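Local structure of conserved hypothetical protein (Methanosarcina mazei, 2NR4) at residues 158-161 with 162-166; 203-206 with 207-211; 144-147 with 148-151. The protein is of unknown function but binds flavin mononucleotide as a flavoprotein whose fold includes a closed antiparallel barrel. All coordinates share one frame; numbering follows the deposited sequence.

Contact 1. Residues 158-161 with 162-166; sequences RGFN and AVLEA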
ATOM      1  N   ARG A 158       1.894   0.883   7.176  1.00 18.53           N
ATOM      2  CA  ARG A 158       1.658  -0.422   7.753  1.00 19.08           C
ATOM      3  C   ARG A 158       0.303  -0.492   8.474  1.00 18.60           C
ATOM      4  O   ARG A 158      -0.188  -1.582   8.686  1.00 19.45           O
ATOM      5  CB  ARG A 158       2.766  -0.791   8.725  1.00 18.20           C
ATOM      6  CG  ARG A 158       4.154  -0.979   8.039  1.00 19.81           C
ATOM      7  CD  ARG A 158       5.165  -1.122   9.136  1.00 21.98           C
ATOM      8  NE  ARG A 158       5.108  -2.443   9.721  1.00 23.03           N
ATOM      9  CZ  ARG A 158       5.462  -2.705  10.975  1.00 26.14           C
ATOM     10  NH1 ARG A 158       5.895  -1.722  11.778  1.00 25.10           N
ATOM     11  NH2 ARG A 158       5.402  -3.940  11.410  1.00 23.77           N
ATOM     12  N   GLY A 159      -0.233   0.661   8.874  1.00 19.16           N
ATOM     13  CA  GLY A 159      -1.566   0.763   9.499  1.00 19.99           C
ATOM     14  C   GLY A 159      -2.659   0.461   8.490  1.00 20.60           C
ATOM     15  O   GLY A 159      -3.575  -0.351   8.755  1.00 21.92           O
ATOM     16  N   PHE A 160      -2.562   1.080   7.316  1.00 21.00           N
ATOM     17  CA  PHE A 160      -3.483   0.761   6.222  1.00 20.68           C
ATOM     18  C   PHE A 160      -3.370  -0.716   5.850  1.00 19.67           C
ATOM     19  O   PHE A 160      -4.368  -1.432   5.729  1.00 18.73           O
ATOM     20  CB  PHE A 160      -3.211   1.640   5.000  1.00 21.04           C
ATOM     21  CG  PHE A 160      -4.100   1.308   3.834  1.00 22.54           C
ATOM     22  CD1 PHE A 160      -5.351   1.914   3.726  1.00 24.75           C
ATOM     23  CD2 PHE A 160      -3.733   0.323   2.886  1.00 22.39           C
ATOM     24  CE1 PHE A 160      -6.219   1.597   2.691  1.00 26.43           C
ATOM     25  CE2 PHE A 160      -4.614  -0.010   1.817  1.00 24.35           C
ATOM     26  CZ  PHE A 160      -5.879   0.636   1.728  1.00 24.91           C
ATOM     27  N   ASN A 161      -2.125  -1.196   5.728  1.00 19.52           N
ATOM     28  CA  ASN A 161      -1.900  -2.593   5.384  1.00 19.41           C
ATOM     29  C   ASN A 161      -2.490  -3.535   6.434  1.00 19.91           C
ATOM     30  O   ASN A 161      -3.004  -4.601   6.103  1.00 19.39           O
ATOM     31  CB  ASN A 161      -0.394  -2.839   5.223  1.00 19.62           C
ATOM     32  CG  ASN A 161       0.215  -2.027   4.096  1.00 19.01           C
ATOM     33  OD1 ASN A 161      -0.471  -1.376   3.299  1.00 17.37           O
ATOM     34  ND2 ASN A 161       1.555  -2.048   4.029  1.00 17.71           N
ATOM     35  N   ALA A 162      -2.431  -3.125   7.706  1.00 19.24           N
ATOM     36  CA  ALA A 162      -2.987  -3.920   8.808  1.00 20.11           C
ATOM     37  C   ALA A 162      -4.493  -4.006   8.752  1.00 20.70           C
ATOM     38  O   ALA A 162      -5.082  -5.072   9.080  1.00 20.87           O
ATOM     39  CB  ALA A 162      -2.559  -3.363  10.127  1.00 20.63           C
ATOM     40  N   VAL A 163      -5.118  -2.925   8.312  1.00 19.50           N
ATOM     41  CA  VAL A 163      -6.578  -2.913   8.099  1.00 21.13           C
ATOM     42  C   VAL A 163      -6.972  -3.921   7.020  1.00 20.81           C
ATOM     43  O   VAL A 163      -7.908  -4.689   7.225  1.00 20.67           O
ATOM     44  CB  VAL A 163      -7.116  -1.509   7.693  1.00 21.17           C
ATOM     45  CG1 VAL A 163      -8.633  -1.601   7.255  1.00 22.20           C
ATOM     46  CG2 VAL A 163      -6.956  -0.537   8.874  1.00 22.68           C
ATOM     47  N   LEU A 164      -6.220  -3.961   5.913  1.00 20.04           N
ATOM     48  CA  LEU A 164      -6.450  -4.911   4.831  1.00 21.45           C
ATOM     49  C   LEU A 164      -6.372  -6.359   5.360  1.00 21.80           C
ATOM     50  O   LEU A 164      -7.241  -7.200   5.066  1.00 21.32           O
ATOM     51  CB  LEU A 164      -5.374  -4.714   3.767  1.00 22.29           C
ATOM     52  CG  LEU A 164      -5.776  -4.724   2.318  1.00 27.90           C
ATOM     53  CD1 LEU A 164      -6.898  -3.658   2.136  1.00 29.61           C
ATOM     54  CD2 LEU A 164      -4.520  -4.369   1.429  1.00 24.79           C
ATOM     55  N   GLU A 165      -5.299  -6.669   6.092  1.00 21.29           N
ATOM     56  CA  GLU A 165      -5.129  -7.997   6.653  1.00 21.15           C
ATOM     57  C   GLU A 165      -6.246  -8.310   7.627  1.00 21.25           C
ATOM     58  O   GLU A 165      -6.838  -9.414   7.552  1.00 22.98           O
ATOM     59  CB  GLU A 165      -3.749  -8.147   7.340  1.00 20.48           C
ATOM     60  CG  GLU A 165      -2.575  -8.044   6.360  1.00 23.19           C
ATOM     61  CD  GLU A 165      -2.620  -9.076   5.237  1.00 28.00           C
ATOM     62  OE1 GLU A 165      -2.869 -10.257   5.523  1.00 28.39           O
ATOM     63  OE2 GLU A 165      -2.454  -8.704   4.056  1.00 26.13           O
ATOM     64  N   ALA A 166      -6.568  -7.366   8.504  1.00 20.85           N
ATOM     65  CA  ALA A 166      -7.624  -7.587   9.520  1.00 22.30           C
ATOM     66  C   ALA A 166      -8.957  -7.914   8.869  1.00 23.89           C
ATOM     67  O   ALA A 166      -9.735  -8.728   9.405  1.00 24.31           O
ATOM     68  CB  ALA A 166      -7.763  -6.370  10.449  1.00 23.65           C
TER
HETATM   69  O   HOH W   1      -1.855  -5.918   3.737  1.00 25.62           O

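Contact 2. Residues 203-206 with 207-211; sequences AMKL and IYEAL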
ATOM      1  N   ALA A 203     -11.574   2.604  10.631  1.00 26.68           N
ATOM      2  CA  ALA A 203     -11.767   1.334   9.917  1.00 26.69           C
ATOM      3  C   ALA A 203     -11.716   0.125  10.838  1.00 26.41           C
ATOM      4  O   ALA A 203     -12.570  -0.750  10.764  1.00 25.52           O
ATOM      5  CB  ALA A 203     -10.751   1.186   8.770  1.00 25.10           C
ATOM      6  N   MET A 204     -10.735   0.098  11.739  1.00 27.72           N
ATOM      7  CA  MET A 204     -10.637  -0.982  12.709  1.00 29.42           C
ATOM      8  C   MET A 204     -11.864  -1.048  13.593  1.00 30.49           C
ATOM      9  O   MET A 204     -12.364  -2.133  13.866  1.00 31.57           O
ATOM     10  CB  MET A 204      -9.385  -0.831  13.578  1.00 30.02           C
ATOM     11  CG  MET A 204      -8.104  -1.281  12.906  1.00 30.31           C
ATOM     12  SD  MET A 204      -8.107  -2.953  12.184  1.00 28.28           S
ATOM     13  CE  MET A 204      -8.495  -3.963  13.496  1.00 23.65           C
ATOM     14  N   LYS A 205     -12.363   0.100  14.031  1.00 31.40           N
ATOM     15  CA  LYS A 205     -13.586   0.145  14.841  1.00 33.45           C
ATOM     16  C   LYS A 205     -14.757  -0.489  14.085  1.00 32.64           C
ATOM     17  O   LYS A 205     -15.557  -1.240  14.665  1.00 32.46           O
ATOM     18  CB  LYS A 205     -13.917   1.588  15.220  1.00 33.52           C
ATOM     19  CG  LYS A 205     -14.266   1.810  16.719  1.00 38.92           C
ATOM     20  CD  LYS A 205     -14.400   3.314  17.048  1.00 37.59           C
ATOM     21  CE  LYS A 205     -13.779   3.680  18.416  1.00 45.09           C
ATOM     22  NZ  LYS A 205     -14.739   3.942  19.557  1.00 44.99           N
ATOM     23  N   LEU A 206     -14.846  -0.223  12.780  1.00 31.28           N
ATOM     24  CA  LEU A 206     -15.883  -0.844  11.969  1.00 31.38           C
ATOM     25  C   LEU A 206     -15.772  -2.357  11.874  1.00 31.34           C
ATOM     26  O   LEU A 206     -16.805  -3.057  11.812  1.00 31.37           O
ATOM     27  CB  LEU A 206     -15.973  -0.204  10.581  1.00 31.16           C
ATOM     28  CG  LEU A 206     -16.400   1.271  10.492  1.00 31.72           C
ATOM     29  CD1 LEU A 206     -16.487   1.633   9.018  1.00 30.17           C
ATOM     30  CD2 LEU A 206     -17.761   1.548  11.171  1.00 33.44           C
ATOM     31  N   ILE A 207     -14.543  -2.878  11.825  1.00 30.77           N
ATOM     32  CA  ILE A 207     -14.324  -4.337  11.822  1.00 31.04           C
ATOM     33  C   ILE A 207     -14.855  -4.991  13.108  1.00 33.83           C
ATOM     34  O   ILE A 207     -15.536  -6.036  13.050  1.00 33.03           O
ATOM     35  CB  ILE A 207     -12.824  -4.737  11.569  1.00 31.27           C
ATOM     36  CG1 ILE A 207     -12.439  -4.421  10.118  1.00 29.70           C
ATOM     37  CG2 ILE A 207     -12.633  -6.221  11.771  1.00 30.65           C
ATOM     38  CD1 ILE A 207     -10.926  -4.379   9.799  1.00 29.65           C
ATOM     39  N   TYR A 208     -14.522  -4.365  14.237  1.00 35.58           N
ATOM     40  CA  TYR A 208     -14.962  -4.786  15.567  1.00 38.83           C
ATOM     41  C   TYR A 208     -16.491  -4.793  15.689  1.00 40.20           C
ATOM     42  O   TYR A 208     -17.076  -5.830  16.049  1.00 40.28           O
ATOM     43  CB  TYR A 208     -14.304  -3.903  16.628  1.00 39.83           C
ATOM     44  CG  TYR A 208     -12.919  -4.358  16.996  1.00 41.84           C
ATOM     45  CD1 TYR A 208     -11.895  -4.401  16.058  1.00 43.75           C
ATOM     46  CD2 TYR A 208     -12.623  -4.737  18.295  1.00 46.62           C
ATOM     47  CE1 TYR A 208     -10.623  -4.814  16.398  1.00 44.37           C
ATOM     48  CE2 TYR A 208     -11.335  -5.156  18.648  1.00 46.95           C
ATOM     49  CZ  TYR A 208     -10.344  -5.199  17.689  1.00 44.53           C
ATOM     50  OH  TYR A 208      -9.067  -5.627  18.034  1.00 44.72           O
ATOM     51  N   GLU A 209     -17.121  -3.654  15.368  1.00 41.18           N
ATOM     52  CA  GLU A 209     -18.588  -3.549  15.284  1.00 42.61           C
ATOM     53  C   GLU A 209     -19.211  -4.630  14.392  1.00 42.82           C
ATOM     54  O   GLU A 209     -20.235  -5.207  14.751  1.00 42.92           O
ATOM     55  CB  GLU A 209     -19.028  -2.172  14.794  1.00 42.41           C
ATOM     56  CG  GLU A 209     -18.682  -1.016  15.707  1.00 43.19           C
ATOM     57  CD  GLU A 209     -18.972   0.352  15.074  1.00 44.16           C
ATOM     58  OE1 GLU A 209     -19.716   0.431  14.061  1.00 46.71           O
ATOM     59  OE2 GLU A 209     -18.435   1.357  15.593  1.00 48.50           O
ATOM     60  N   ALA A 210     -18.607  -4.904  13.237  1.00 42.33           N
ATOM     61  CA  ALA A 210     -19.115  -5.935  12.331  1.00 42.45           C
ATOM     62  C   ALA A 210     -19.049  -7.323  12.961  1.00 43.01           C
ATOM     63  O   ALA A 210     -19.878  -8.189  12.653  1.00 42.91           O
ATOM     64  CB  ALA A 210     -18.351  -5.930  11.010  1.00 42.48           C
ATOM     65  N   LEU A 211     -18.069  -7.546  13.832  1.00 43.05           N
ATOM     66  CA  LEU A 211     -17.926  -8.862  14.463  1.00 44.16           C
ATOM     67  C   LEU A 211     -18.664  -8.962  15.805  1.00 44.84           C
ATOM     68  O   LEU A 211     -18.494  -9.947  16.538  1.00 45.33           O
ATOM     69  CB  LEU A 211     -16.454  -9.233  14.636  1.00 43.65           C
ATOM     70  CG  LEU A 211     -15.610  -9.504  13.383  1.00 44.88           C
ATOM     71  CD1 LEU A 211     -14.169  -9.844  13.784  1.00 44.96           C
ATOM     72  CD2 LEU A 211     -16.196 -10.630  12.550  1.00 46.83           C
TER

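Contact 3. Residues 144-147 with 148-151; sequences GFNE and RNIK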
ATOM      1  N   GLY A 144     -11.591   4.940 -16.490  1.00 30.97           N
ATOM      2  CA  GLY A 144     -11.574   6.334 -16.158  1.00 33.24           C
ATOM      3  C   GLY A 144     -10.708   6.623 -14.972  1.00 34.13           C
ATOM      4  O   GLY A 144     -10.367   5.726 -14.223  1.00 32.86           O
ATOM      5  N   PHE A 145     -10.409   7.904 -14.793  1.00 35.94           N
ATOM      6  CA  PHE A 145      -9.553   8.407 -13.748  1.00 38.74           C
ATOM      7  C   PHE A 145     -10.311   9.513 -13.034  1.00 40.40           C
ATOM      8  O   PHE A 145     -11.065  10.268 -13.667  1.00 41.11           O
ATOM      9  CB  PHE A 145      -8.280   8.985 -14.387  1.00 40.34           C
ATOM     10  CG  PHE A 145      -7.063   8.833 -13.551  1.00 41.94           C
ATOM     11  CD1 PHE A 145      -6.377   7.626 -13.517  1.00 44.65           C
ATOM     12  CD2 PHE A 145      -6.584   9.900 -12.804  1.00 46.07           C
ATOM     13  CE1 PHE A 145      -5.247   7.488 -12.740  1.00 45.12           C
ATOM     14  CE2 PHE A 145      -5.440   9.776 -12.019  1.00 46.14           C
ATOM     15  CZ  PHE A 145      -4.773   8.570 -11.984  1.00 45.53           C
ATOM     16  N   ASN A 146     -10.151   9.606 -11.722  1.00 41.10           N
ATOM     17  CA  ASN A 146     -10.792  10.680 -10.975  1.00 42.60           C
ATOM     18  C   ASN A 146      -9.730  11.520 -10.296  1.00 43.98           C
ATOM     19  O   ASN A 146      -9.444  11.356  -9.110  1.00 43.81           O
ATOM     20  CB  ASN A 146     -11.798  10.149  -9.942  1.00 42.33           C
ATOM     21  CG  ASN A 146     -13.066   9.601 -10.569  1.00 42.60           C
ATOM     22  OD1 ASN A 146     -13.542  10.087 -11.597  1.00 42.29           O
ATOM     23  ND2 ASN A 146     -13.632   8.588  -9.938  1.00 41.22           N
ATOM     24  N   GLU A 147      -9.132  12.411 -11.085  1.00 46.23           N
ATOM     25  CA  GLU A 147      -8.190  13.424 -10.599  1.00 47.88           C
ATOM     26  C   GLU A 147      -8.619  14.055  -9.277  1.00 48.07           C
ATOM     27  O   GLU A 147      -7.816  14.189  -8.365  1.00 48.97           O
ATOM     28  CB  GLU A 147      -8.013  14.515 -11.665  1.00 48.58           C
ATOM     29  CG  GLU A 147      -7.308  14.042 -12.932  1.00 50.70           C
ATOM     30  CD  GLU A 147      -8.226  13.363 -13.951  1.00 54.25           C
ATOM     31  OE1 GLU A 147      -9.471  13.554 -13.906  1.00 54.44           O
ATOM     32  OE2 GLU A 147      -7.681  12.631 -14.811  1.00 56.70           O
ATOM     33  N   ARG A 148      -9.897  14.395  -9.169  1.00 48.71           N
ATOM     34  CA  ARG A 148     -10.463  15.024  -7.975  1.00 49.13           C
ATOM     35  C   ARG A 148     -10.295  14.186  -6.692  1.00 48.01           C
ATOM     36  O   ARG A 148     -10.344  14.729  -5.593  1.00 48.50           O
ATOM     37  CB  ARG A 148     -11.951  15.368  -8.205  1.00 49.06           C
ATOM     38  CG  ARG A 148     -12.227  16.406  -9.341  1.00 52.13           C
ATOM     39  CD  ARG A 148     -13.730  16.514  -9.701  1.00 51.70           C
ATOM     40  NE  ARG A 148     -13.938  17.059 -11.049  1.00 56.79           N
ATOM     41  CZ  ARG A 148     -15.125  17.192 -11.650  1.00 58.91           C
ATOM     42  NH1 ARG A 148     -16.249  16.832 -11.032  1.00 60.40           N
ATOM     43  NH2 ARG A 148     -15.191  17.696 -12.878  1.00 59.98           N
ATOM     44  N   ASN A 149     -10.081  12.877  -6.837  1.00 46.49           N
ATOM     45  CA  ASN A 149      -9.983  11.966  -5.695  1.00 44.84           C
ATOM     46  C   ASN A 149      -8.558  11.656  -5.222  1.00 45.30           C
ATOM     47  O   ASN A 149      -8.372  10.959  -4.215  1.00 43.94           O
ATOM     48  CB  ASN A 149     -10.718  10.664  -6.013  1.00 44.29           C
ATOM     49  CG  ASN A 149     -12.225  10.831  -5.992  1.00 43.42           C
ATOM     50  OD1 ASN A 149     -12.747  11.670  -5.255  1.00 41.42           O
ATOM     51  ND2 ASN A 149     -12.931  10.032  -6.788  1.00 38.58           N
ATOM     52  N   ILE A 150      -7.572  12.140  -5.970  1.00 45.85           N
ATOM     53  CA  ILE A 150      -6.176  12.087  -5.547  1.00 47.23           C
ATOM     54  C   ILE A 150      -5.881  13.440  -4.933  1.00 47.03           C
ATOM     55  O   ILE A 150      -5.815  14.432  -5.643  1.00 48.27           O
ATOM     56  CB  ILE A 150      -5.184  11.859  -6.724  1.00 47.84           C
ATOM     57  CG1 ILE A 150      -5.680  10.776  -7.688  1.00 48.10           C
ATOM     58  CG2 ILE A 150      -3.772  11.510  -6.180  1.00 48.25           C
ATOM     59  CD1 ILE A 150      -4.726  10.519  -8.843  1.00 47.94           C
ATOM     60  N   LYS A 151      -5.741  13.501  -3.620  1.00 46.84           N
ATOM     61  CA  LYS A 151      -5.436  14.791  -2.995  1.00 46.25           C
ATOM     62  C   LYS A 151      -4.082  14.790  -2.267  1.00 45.14           C
ATOM     63  O   LYS A 151      -3.492  15.858  -2.039  1.00 45.41           O
ATOM     64  CB  LYS A 151      -6.593  15.242  -2.092  1.00 47.04           C
ATOM     65  CG  LYS A 151      -7.897  15.624  -2.878  1.00 49.20           C
ATOM     66  CD  LYS A 151      -7.870  17.071  -3.449  1.00 52.67           C
ATOM     67  CE  LYS A 151      -8.512  17.191  -4.849  1.00 52.44           C
ATOM     68  NZ  LYS A 151      -9.965  17.554  -4.823  1.00 53.01           N
TER
HETATM   69  O   HOH W   2     -11.684  14.046 -11.668  1.00 62.59           O

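Contact 1. Residues 158-161 with 162-166
Phe160 and Leu164 meet one helical turn apart, ring carbon CE2 of Phe160 lying 4.3 Å from methyl CD1 of Leu164, which approaches the ring obliquely. Asn161 OD1 lies in plane at the edge of the same ring, 3.7 Å from Phe160 CD2. Val163 sets CG1 anti to its backbone N (chi1 171°), which leaves CG2 to lie 3.4 Å from Gly159 O. The methyl of Ala162 rests against Arg158 O, CB to O 3.3 Å, and its small size lets Tyr188 and Leu191 of helix 179-195 come close. Beneath these contacts runs the i to i+4 ladder of an alpha helix, here the first turns of helix 158-176, which brings the Leu164 side chain to about 4 Å from the bound FMN. Its bonds straighten along the chain, from 138° at hydrogen in Ala162 N to Arg158 O to 166° in Glu165 N to Asn161 O. A water lies 2.9 Å from both Asn161 O and Glu165 OE2 and may donate to either. Across the subunit interface, Glu165 OE2 forms a salt bridge with Arg158 of the second subunit, and Arg158 reaches Glu165 of that subunit in return; these long, charged side chains suit a buried interface because each meets its opposite charge. Further out, the side-chain oxygen of Asn157 accepts a hydrogen bond from Phe160 N at the start of the helix.

Contact 2. Residues 203-206 with 207-211
Met204 bends at both chi2 and chi3, and this curl carries its thioether forward along the helix to Ile207 and Tyr208 of the next turn. Its SD lies 4.0 Å from Ile207 CD1, while its terminal methyl CE comes to the edge of the Tyr208 ring, in the ring plane, 3.7 Å from Tyr208 CE1. An unbranched, flexible methionine suits this place, since it can fold to serve both neighbours. Met204 O also lies close to the ring, obliquely, 3.2 Å from Tyr208 CD1. Ile207, with CG1 beside its backbone N (chi1 -70°), sends its longer branch to Met204 SD. Glu209 also turns CG beside its N and then extends; that puts CG 3.3 Å from Lys205 O and OE1 3.7 Å from the Leu206 methyl CD2. The backbone bonds run back four residues each, as in any alpha helix; this one, 198-210, is the last of the chain and packs on helices 158-176, 179-195 and 84-92. Lys205 NZ stays 6.0 Å from Glu209 OE2, so any attraction between these exposed charges is probably weak, and the turn probably depends more on its backbone bonds and on the apolar face of Met204 and Ile207.

Contact 3. Residues 144-147 with 148-151
Two successive i to i+3 bonds, Asn149 N to Asn146 O at 2.8 Å and Ile150 N to Glu147 O at 3.2 Å, wind the chain into a short 3-10 turn. Asn146 and Asn149 lie side by side and point the same way, their amide planes at 90°, with Asn149 ND2 3.4 Å from Asn146 CB. Both ND2 groups donate to Ala116 O, and Asn149 ND2 also reaches Lys114 O; asparagine suits both positions because a short amide can meet backbone oxygens beside the turn. The turn follows the end of strand 133-145, which belongs to the six-stranded antiparallel barrel, and starts the loop leading to helix 158-176. Phe145 and Ile150 cross at about a right angle, Ile150 CD1 coming obliquely to the ring only 3.3 Å from Phe145 CE2, a tight fit. Ile150 keeps CG1 beside its backbone N and extends beyond (chi2 -179°), which carries CD1 to the ring. Cut back to an alanine here, the side chain would lose CG1 and CD1, which is likely to leave Phe145 CE2 and CZ without their apolar partner and to weaken the packing on Ile117. A water links Glu147 OE1 and Arg148 N.

Contacts 1 and 2 belong to neighbouring helices and touch directly: Ala166 CB lies 3.8 Å from Ile207 CD1, and Val163 CG1 is equally far from Ala203 CB. Their centres are about 13 Å apart. Contact 1 is the nearer to the flavin, the Leu164 side chain coming to about 4 Å from the FMN, whereas the Ile207 side chain of contact 2 stays about 8 Å from it and about 7 Å from that of the FMN-binding Thr91. Contact 3 stands apart, its centre about 23 Å from that of contact 1 and about 28 Å from that of contact 2. Its loop nevertheless joins the barrel to the helix of contact 1, and contacts 1 and 3 each meet the second subunit.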